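Flavodoxin (Lactobacillus reuteri, PDB 5VEG) binds flavin mononucleotide and probably serves as a low-potential electron donor to redox enzymes, in association with a 1,2-propanediol utilization bacterial microcompartment. Local coordinates at residues D79-C84 / T107-K112. Numbering follows the deposited sequence.
Sequences DILVVC and TDLTGK
Leu81 and Lys112 carry this contact through the apolar parts of their side chains. One methyl of the leucine, CD1, sits 3.6 Å from Lys112 CB and 3.9 Å from Lys112 CG, so it packs on the root of the lysine and well short of the ammonium. The two side chains cross at a slant. The same methyl reaches Leu109 as well, methyl to methyl, with Leu81 CD1 and Leu109 CD1 4.2 Å apart. Phe139 of helix 130-141 touches both leucines and so joins this apolar cluster.

Lys112 divides its labour. Its chain bends about the CB-CG bond (chi2 -59°), between the two methylenes that Leu81 CD1 touches, and then runs out to NZ, which is hydrogen-bonded to the carbonyl oxygens of Met76 and Ala78, just ahead of the strand. Asp79 OD1 lies 5.2 Å from Lys112 NZ, too far for a salt bridge, although the opposite charges probably attract; the other carboxylate oxygen, OD2, is bound to the backbone N of Thr32. The backbone of Asp79 does the touching here: its carbonyl O is 3.9 Å from Lys112 CA. A water bridges the two backbones, its oxygen 2.8 Å from Asp79 O and 2.7 Å from Gly111 O, donating to both.

The approach to Lys112 is a type II turn from Leu109, closed by Lys112 N on Leu109 O. Overlapping its start, Asp108 forms an Asx turn, OD1 accepting from both the N and OG1 of Thr110. Asp79 and Leu81 pair through their backbones with Val113, immediately after the turn, so the contact marks where the loop following helix 98-105 enters the sheet: the helix-to-strand return of a right-handed beta-alpha-beta crossover between neighbouring parallel strands 80-85 and 113-120 in the 2-1-3-4-5 flavodoxin fold.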
loop_
_atom_site.group_PDB
_atom_site.type_symbol
_atom_site.label_atom_id
_atom_site.label_comp_id
_atom_site.label_asym_id
_atom_site.label_seq_id
_atom_site.Cartn_x
_atom_site.Cartn_y
_atom_site.Cartn_z
ATOM N N ASP A 79 -13.493 1.262 -0.706
ATOM C CA ASP A 79 -13.429 1.511 -2.143
ATOM C C ASP A 79 -11.984 1.577 -2.643
ATOM O O ASP A 79 -11.715 1.195 -3.782
ATOM C CB ASP A 79 -14.118 2.824 -2.504
ATOM C CG ASP A 79 -15.524 2.935 -1.932
ATOM O OD1 ASP A 79 -16.334 2.016 -2.151
ATOM O OD2 ASP A 79 -15.800 3.951 -1.256
ATOM N N ILE A 80 -11.066 2.080 -1.815
ATOM C CA ILE A 80 -9.656 2.268 -2.165
ATOM C C ILE A 80 -8.827 1.406 -1.222
ATOM O O ILE A 80 -9.016 1.465 -0.001
ATOM C CB ILE A 80 -9.248 3.750 -2.066
ATOM C CG1 ILE A 80 -9.993 4.580 -3.119
ATOM C CG2 ILE A 80 -7.701 3.930 -2.200
ATOM C CD1 ILE A 80 -9.842 6.104 -2.948
ATOM N N LEU A 81 -7.932 0.588 -1.784
ATOM C CA LEU A 81 -7.117 -0.351 -1.017
ATOM C C LEU A 81 -5.632 -0.037 -1.204
ATOM O O LEU A 81 -5.164 0.075 -2.336
ATOM C CB LEU A 81 -7.399 -1.788 -1.451
ATOM C CG LEU A 81 -8.892 -2.094 -1.574
ATOM C CD1 LEU A 81 -9.106 -3.410 -2.290
ATOM C CD2 LEU A 81 -9.512 -2.094 -0.190
ATOM N N VAL A 82 -4.900 0.078 -0.097
ATOM C CA VAL A 82 -3.493 0.471 -0.100
ATOM C C VAL A 82 -2.723 -0.466 0.817
ATOM O O VAL A 82 -3.145 -0.707 1.953
ATOM C CB VAL A 82 -3.296 1.937 0.343
ATOM C CG1 VAL A 82 -1.787 2.297 0.406
ATOM C CG2 VAL A 82 -4.027 2.877 -0.598
ATOM N N VAL A 83 -1.585 -0.981 0.326
ATOM C CA VAL A 83 -0.608 -1.701 1.148
ATOM C C VAL A 83 0.713 -0.932 1.147
ATOM O O VAL A 83 1.242 -0.581 0.084
ATOM C CB VAL A 83 -0.389 -3.142 0.649
ATOM C CG1 VAL A 83 0.647 -3.847 1.503
ATOM C CG2 VAL A 83 -1.720 -3.947 0.658
ATOM N N CYS A 84 1.249 -0.686 2.338
ATOM C CA CYS A 84 2.558 -0.069 2.510
ATOM C C CYS A 84 3.418 -1.048 3.298
ATOM O O CYS A 84 3.168 -1.267 4.482
ATOM C CB CYS A 84 2.455 1.276 3.234
ATOM S SG CYS A 84 1.386 2.525 2.443
ATOM N N THR A 107 -8.990 -13.288 -3.679
ATOM C CA THR A 107 -10.222 -12.528 -3.549
ATOM C C THR A 107 -10.543 -11.805 -4.852
ATOM O O THR A 107 -9.644 -11.296 -5.526
ATOM C CB THR A 107 -10.104 -11.529 -2.396
ATOM O OG1 THR A 107 -9.635 -12.215 -1.229
ATOM C CG2 THR A 107 -11.446 -10.907 -2.078
ATOM N N ASP A 108 -11.826 -11.778 -5.212
ATOM C CA ASP A 108 -12.295 -11.014 -6.371
ATOM C C ASP A 108 -12.393 -9.549 -5.968
ATOM O O ASP A 108 -13.336 -9.145 -5.287
ATOM C CB ASP A 108 -13.640 -11.542 -6.862
ATOM C CG ASP A 108 -14.090 -10.888 -8.150
ATOM O OD1 ASP A 108 -13.335 -10.056 -8.692
ATOM O OD2 ASP A 108 -15.196 -11.207 -8.641
ATOM N N LEU A 109 -11.416 -8.740 -6.395
ATOM C CA LEU A 109 -11.385 -7.312 -6.099
ATOM C C LEU A 109 -11.779 -6.459 -7.305
ATOM O O LEU A 109 -11.343 -5.314 -7.434
ATOM C CB LEU A 109 -10.001 -6.907 -5.582
ATOM C CG LEU A 109 -9.622 -7.666 -4.308
ATOM C CD1 LEU A 109 -8.265 -7.224 -3.754
ATOM C CD2 LEU A 109 -10.727 -7.510 -3.268
ATOM N N THR A 110 -12.601 -7.000 -8.194
ATOM C CA THR A 110 -13.137 -6.216 -9.303
ATOM C C THR A 110 -13.896 -4.999 -8.776
ATOM O O THR A 110 -14.677 -5.104 -7.826
ATOM C CB THR A 110 -14.058 -7.096 -10.149
ATOM O OG1 THR A 110 -13.322 -8.233 -10.615
ATOM C CG2 THR A 110 -14.634 -6.325 -11.331
ATOM N N GLY A 111 -13.646 -3.836 -9.379
ATOM C CA GLY A 111 -14.238 -2.596 -8.924
ATOM C C GLY A 111 -13.483 -1.891 -7.813
ATOM O O GLY A 111 -13.833 -0.754 -7.471
ATOM N N LYS A 112 -12.476 -2.522 -7.221
ATOM C CA LYS A 112 -11.684 -1.858 -6.194
ATOM C C LYS A 112 -10.511 -1.130 -6.844
ATOM O O LYS A 112 -9.961 -1.595 -7.840
ATOM C CB LYS A 112 -11.184 -2.859 -5.151
ATOM C CG LYS A 112 -12.306 -3.708 -4.514
ATOM C CD LYS A 112 -13.348 -2.832 -3.810
ATOM C CE LYS A 112 -14.443 -3.685 -3.155
ATOM N NZ LYS A 112 -15.081 -3.016 -1.989
HETATM O O HOH W 1 -13.623 1.404 -5.881
#